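Local coordinates for protein prolyl oligopeptidase (Galerina marginata, PDB 5N4B) that cleaves toxin precursor peptides after prolyl residues and closes the released intermediate into a macrocycle during amanitin biosynthesis, as a dual-function serine peptidase, at residues 603-615 against 662-674. The protein carries 1 engineered substitution. Sequence-based numbering, arbitrary orientation.
Sequences GGVADLLKFHKFT and DGRVVPMHSFKFI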
loop_
_atom_site.group_PDB
_atom_site.type_symbol
_atom_site.label_atom_id
_atom_site.label_comp_id
_atom_site.label_asym_id
_atom_site.label_seq_id
_atom_site.Cartn_x
_atom_site.Cartn_y
_atom_site.Cartn_z
ATOM N N GLY A 603 -8.131 -1.573 -10.864
ATOM C CA GLY A 603 -8.353 -0.241 -10.312
ATOM C C GLY A 603 -7.411 0.828 -10.812
ATOM O O GLY A 603 -6.937 1.663 -10.020
ATOM N N GLY A 604 -7.134 0.828 -12.111
ATOM C CA GLY A 604 -6.095 1.664 -12.667
ATOM C C GLY A 604 -6.537 3.049 -13.085
ATOM O O GLY A 604 -7.694 3.301 -13.462
ATOM N N VAL A 605 -5.595 3.985 -13.026
ATOM C CA VAL A 605 -5.783 5.299 -13.654
ATOM C C VAL A 605 -5.640 5.093 -15.161
ATOM O O VAL A 605 -4.840 4.269 -15.610
ATOM C CB VAL A 605 -4.734 6.289 -13.129
ATOM C CG1 VAL A 605 -4.768 7.577 -13.862
ATOM C CG2 VAL A 605 -4.903 6.487 -11.627
ATOM N N ALA A 606 -6.425 5.815 -15.960
ATOM C CA ALA A 606 -6.333 5.693 -17.420
ATOM C C ALA A 606 -6.666 6.968 -18.170
ATOM O O ALA A 606 -6.199 7.139 -19.319
ATOM C CB ALA A 606 -7.224 4.564 -17.936
ATOM N N ASP A 607 -7.458 7.858 -17.577
ATOM C CA ASP A 607 -7.763 9.158 -18.178
ATOM C C ASP A 607 -6.799 10.139 -17.517
ATOM O O ASP A 607 -7.065 10.685 -16.447
ATOM C CB ASP A 607 -9.218 9.530 -17.992
ATOM C CG ASP A 607 -9.547 10.853 -18.637
ATOM O OD1 ASP A 607 -8.624 11.647 -18.929
ATOM O OD2 ASP A 607 -10.758 11.127 -18.833
ATOM N N LEU A 608 -5.633 10.332 -18.132
ATOM C CA LEU A 608 -4.629 11.216 -17.549
ATOM C C LEU A 608 -4.886 12.691 -17.868
ATOM O O LEU A 608 -4.124 13.550 -17.402
ATOM C CB LEU A 608 -3.222 10.849 -18.001
ATOM C CG LEU A 608 -2.525 9.695 -17.365
ATOM C CD1 LEU A 608 -1.095 9.635 -17.895
ATOM C CD2 LEU A 608 -2.480 9.805 -15.852
ATOM N N LEU A 609 -5.937 13.005 -18.632
ATOM C CA LEU A 609 -6.341 14.393 -18.811
ATOM C C LEU A 609 -7.304 14.882 -17.747
ATOM O O LEU A 609 -7.361 16.087 -17.506
ATOM C CB LEU A 609 -6.944 14.647 -20.198
ATOM C CG LEU A 609 -6.005 14.412 -21.365
ATOM C CD1 LEU A 609 -6.714 14.703 -22.655
ATOM C CD2 LEU A 609 -4.762 15.230 -21.243
ATOM N N LYS A 610 -8.012 13.978 -17.058
ATOM C CA LYS A 610 -9.029 14.381 -16.082
ATOM C C LYS A 610 -8.802 13.799 -14.685
ATOM O O LYS A 610 -9.638 14.014 -13.806
ATOM C CB LYS A 610 -10.442 14.024 -16.591
ATOM C CG LYS A 610 -10.882 14.723 -17.899
ATOM C CD LYS A 610 -12.394 14.462 -18.271
ATOM C CE LYS A 610 -13.351 15.101 -17.287
ATOM N NZ LYS A 610 -14.803 14.991 -17.723
ATOM N N PHE A 611 -7.695 13.111 -14.435
ATOM C CA PHE A 611 -7.519 12.432 -13.153
ATOM C C PHE A 611 -7.612 13.405 -11.979
ATOM O O PHE A 611 -8.024 13.014 -10.882
ATOM C CB PHE A 611 -6.157 11.707 -13.103
ATOM C CG PHE A 611 -4.955 12.659 -13.050
ATOM C CD1 PHE A 611 -4.512 13.160 -11.852
ATOM C CD2 PHE A 611 -4.314 13.079 -14.207
ATOM C CE1 PHE A 611 -3.464 14.078 -11.778
ATOM C CE2 PHE A 611 -3.292 13.997 -14.148
ATOM C CZ PHE A 611 -2.834 14.482 -12.932
ATOM N N HIS A 612 -7.200 14.658 -12.176
ATOM C CA HIS A 612 -7.146 15.630 -11.098
ATOM C C HIS A 612 -8.498 16.229 -10.765
ATOM O O HIS A 612 -8.571 17.017 -9.814
ATOM C CB HIS A 612 -6.132 16.717 -11.419
ATOM C CG HIS A 612 -6.451 17.496 -12.639
ATOM N ND1 HIS A 612 -6.762 16.901 -13.841
ATOM C CD2 HIS A 612 -6.457 18.832 -12.863
ATOM C CE1 HIS A 612 -7.007 17.835 -14.745
ATOM N NE2 HIS A 612 -6.815 19.016 -14.180
ATOM N N LYS A 613 -9.539 15.859 -11.490
ATOM C CA LYS A 613 -10.897 16.371 -11.291
ATOM C C LYS A 613 -11.754 15.471 -10.412
ATOM O O LYS A 613 -12.922 15.794 -10.168
ATOM C CB LYS A 613 -11.583 16.547 -12.635
ATOM C CG LYS A 613 -10.916 17.479 -13.654
ATOM C CD LYS A 613 -10.674 18.819 -13.099
ATOM C CE LYS A 613 -10.476 19.858 -14.192
ATOM N NZ LYS A 613 -10.690 21.196 -13.582
ATOM N N PHE A 614 -11.227 14.351 -9.916
ATOM C CA PHE A 614 -12.015 13.355 -9.183
ATOM C C PHE A 614 -11.311 13.030 -7.878
ATOM O O PHE A 614 -10.087 12.826 -7.855
ATOM C CB PHE A 614 -12.177 12.078 -10.027
ATOM C CG PHE A 614 -12.944 12.310 -11.254
ATOM C CD1 PHE A 614 -14.310 12.189 -11.249
ATOM C CD2 PHE A 614 -12.310 12.671 -12.414
ATOM C CE1 PHE A 614 -15.046 12.462 -12.387
ATOM C CE2 PHE A 614 -13.011 12.942 -13.557
ATOM C CZ PHE A 614 -14.391 12.822 -13.547
ATOM N N THR A 615 -12.114 12.893 -6.808
ATOM C CA THR A 615 -11.704 12.605 -5.438
ATOM C C THR A 615 -10.345 13.239 -5.115
ATOM O O THR A 615 -10.231 14.472 -5.166
ATOM C CB THR A 615 -11.777 11.112 -5.116
ATOM O OG1 THR A 615 -10.894 10.386 -5.970
ATOM C CG2 THR A 615 -13.188 10.555 -5.319
ATOM N N ASP A 662 -14.622 2.464 -5.318
ATOM C CA ASP A 662 -13.259 2.931 -5.168
ATOM C C ASP A 662 -13.198 4.458 -5.201
ATOM O O ASP A 662 -13.569 5.088 -6.197
ATOM C CB ASP A 662 -12.411 2.316 -6.302
ATOM C CG ASP A 662 -10.903 2.396 -6.052
ATOM O OD1 ASP A 662 -10.412 3.322 -5.352
ATOM O OD2 ASP A 662 -10.167 1.531 -6.613
ATOM N N GLY A 663 -12.743 5.047 -4.093
ATOM C CA GLY A 663 -12.590 6.489 -3.999
ATOM C C GLY A 663 -11.181 6.968 -4.201
ATOM O O GLY A 663 -10.940 8.175 -4.295
ATOM N N ARG A 664 -10.246 6.046 -4.214
ATOM C CA ARG A 664 -8.853 6.372 -4.493
ATOM C C ARG A 664 -8.696 6.601 -5.985
ATOM O O ARG A 664 -8.292 7.690 -6.413
ATOM C CB ARG A 664 -7.968 5.232 -4.019
ATOM C CG ARG A 664 -6.447 5.448 -4.244
ATOM C CD ARG A 664 -5.675 4.120 -3.990
ATOM N NE ARG A 664 -4.228 4.217 -4.210
ATOM C CZ ARG A 664 -3.392 3.175 -4.129
ATOM N NH1 ARG A 664 -3.870 1.956 -3.864
ATOM N NH2 ARG A 664 -2.084 3.337 -4.332
ATOM N N VAL A 665 -9.038 5.581 -6.787
ATOM C CA VAL A 665 -9.076 5.693 -8.238
ATOM C C VAL A 665 -10.508 5.420 -8.638
ATOM O O VAL A 665 -10.969 4.271 -8.626
ATOM C CB VAL A 665 -8.123 4.720 -8.926
ATOM C CG1 VAL A 665 -8.248 4.931 -10.403
ATOM C CG2 VAL A 665 -6.687 4.862 -8.443
ATOM N N VAL A 666 -11.218 6.457 -9.044
ATOM C CA VAL A 666 -12.606 6.229 -9.430
ATOM C C VAL A 666 -12.685 5.318 -10.660
ATOM O O VAL A 666 -11.827 5.400 -11.563
ATOM C CB VAL A 666 -13.358 7.560 -9.663
ATOM C CG1 VAL A 666 -13.604 8.288 -8.345
ATOM C CG2 VAL A 666 -12.621 8.446 -10.628
ATOM N N PRO A 667 -13.681 4.436 -10.726
ATOM C CA PRO A 667 -13.722 3.413 -11.775
ATOM C C PRO A 667 -13.994 3.947 -13.167
ATOM O O PRO A 667 -13.777 3.203 -14.134
ATOM C CB PRO A 667 -14.819 2.462 -11.298
ATOM C CG PRO A 667 -15.639 3.300 -10.370
ATOM C CD PRO A 667 -14.705 4.227 -9.722
ATOM N N MET A 668 -14.419 5.208 -13.321
ATOM C CA MET A 668 -14.595 5.772 -14.658
ATOM C C MET A 668 -13.338 5.662 -15.494
ATOM O O MET A 668 -13.439 5.549 -16.700
ATOM C CB MET A 668 -15.059 7.227 -14.569
ATOM C CG MET A 668 -14.023 8.218 -14.153
ATOM S SD MET A 668 -13.102 8.864 -15.569
ATOM C CE MET A 668 -11.809 9.804 -14.773
ATOM N N HIS A 669 -12.156 5.641 -14.874
ATOM C CA HIS A 669 -10.917 5.496 -15.615
ATOM C C HIS A 669 -10.956 4.209 -16.441
ATOM O O HIS A 669 -10.762 4.213 -17.661
ATOM C CB HIS A 669 -9.761 5.439 -14.619
ATOM C CG HIS A 669 -9.349 6.759 -14.090
ATOM N ND1 HIS A 669 -8.621 7.675 -14.829
ATOM C CD2 HIS A 669 -9.560 7.325 -12.879
ATOM C CE1 HIS A 669 -8.404 8.743 -14.092
ATOM N NE2 HIS A 669 -8.964 8.561 -12.903
ATOM N N SER A 670 -11.136 3.081 -15.758
ATOM C CA SER A 670 -11.252 1.800 -16.417
ATOM C C SER A 670 -12.462 1.726 -17.346
ATOM O O SER A 670 -12.398 1.090 -18.403
ATOM C CB SER A 670 -11.411 0.700 -15.390
ATOM O OG SER A 670 -10.192 0.463 -14.726
ATOM N N PHE A 671 -13.596 2.314 -16.951
ATOM C CA PHE A 671 -14.783 2.276 -17.822
ATOM C C PHE A 671 -14.505 2.960 -19.169
ATOM O O PHE A 671 -14.845 2.421 -20.239
ATOM C CB PHE A 671 -15.986 2.944 -17.157
ATOM C CG PHE A 671 -16.502 2.292 -15.939
ATOM C CD1 PHE A 671 -16.088 1.026 -15.535
ATOM C CD2 PHE A 671 -17.442 2.975 -15.148
ATOM C CE1 PHE A 671 -16.621 0.462 -14.361
ATOM C CE2 PHE A 671 -17.952 2.413 -14.009
ATOM C CZ PHE A 671 -17.532 1.157 -13.615
ATOM N N LYS A 672 -13.899 4.140 -19.135
ATOM C CA LYS A 672 -13.584 4.809 -20.384
ATOM C C LYS A 672 -12.587 3.998 -21.188
ATOM O O LYS A 672 -12.692 3.900 -22.411
ATOM C CB LYS A 672 -13.040 6.204 -20.138
ATOM C CG LYS A 672 -14.056 7.207 -19.640
ATOM C CD LYS A 672 -13.423 8.605 -19.645
ATOM C CE LYS A 672 -14.333 9.569 -19.017
ATOM N NZ LYS A 672 -13.666 10.866 -18.992
ATOM N N PHE A 673 -11.585 3.432 -20.523
ATOM C CA PHE A 673 -10.572 2.688 -21.257
ATOM C C PHE A 673 -11.185 1.488 -21.969
ATOM O O PHE A 673 -10.937 1.277 -23.162
ATOM C CB PHE A 673 -9.386 2.320 -20.370
ATOM C CG PHE A 673 -8.252 1.697 -21.116
ATOM C CD1 PHE A 673 -7.510 2.472 -21.990
ATOM C CD2 PHE A 673 -7.973 0.365 -20.984
ATOM C CE1 PHE A 673 -6.444 1.933 -22.683
ATOM C CE2 PHE A 673 -6.898 -0.197 -21.682
ATOM C CZ PHE A 673 -6.159 0.605 -22.548
ATOM N N ILE A 674 -11.991 0.688 -21.268
ATOM C CA ILE A 674 -12.555 -0.519 -21.881
ATOM C C ILE A 674 -13.554 -0.142 -22.979
ATOM O O ILE A 674 -13.613 -0.783 -24.036
ATOM C CB ILE A 674 -13.132 -1.503 -20.853
ATOM C CG1 ILE A 674 -13.366 -2.905 -21.449
ATOM C CG2 ILE A 674 -14.414 -0.967 -20.287
ATOM C CD1 ILE A 674 -12.111 -3.598 -21.904
HETATM O O HOH W 1 -7.419 1.533 -7.251
HETATM O O HOH W 2 -10.209 2.361 -12.833
HETATM O O HOH W 3 -7.980 -0.989 -14.131
HETATM O O HOH W 4 -8.906 10.388 -10.702
HETATM O O HOH W 5 -9.829 9.177 -8.285
#
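Lys672 NZ, at the end of an extended chain from helix 668-680, donates to Asp607 OD2 at 2.9 Å, nearly along the C-O bond, and so forms a salt bridge. Asp36 and Glu42 hold the same ammonium, and Glu42 also pairs with Lys610, so the shared carboxylates probably offset the repulsion between Lys610 NZ and Lys672 NZ, 4.5 Å apart. Asp607 is fixed from its backbone as well: Asp607 N donates to His669 ND1 (3.0 Å, 165°), exactly in the imidazole plane. That bond needs an unprotonated ND1, consistent with a neutral His669 carrying its proton on NE2, where water 4 links the ring to Phe611 O. Both imidazole faces are occupied. Met668 CE sits 3.6 Å above the ring centre, while Val605 CA makes a CH-pi contact with the opposite face. Met668 CE also reaches Phe614 CE2 at 3.6 Å, and Met668 SD stands above the Phe614 ring in a more distant Met-aromatic contact. Chi1 of 74° and the bend at chi2 (88°) together bring Met668 CE over the ring of its neighbour His669.

Toward the catalytic end, Thr615 OG1 donates to Gly663 O (2.8 Å), and water 5 joins that hydroxyl to Arg664 O and Val666 N. Asp662 of the charge relay system accepts Val665 N through OD1 in an Asx motif, whereas water 1 bridges its OD2 to Gly603 O. The salt bridge and histidine bond thus fasten the loop after strand 598-602 to helix 668-680; the threonine bond and waters 1 and 5 join it to the turn carrying Asp662, which water 1 and Val665 N probably help position.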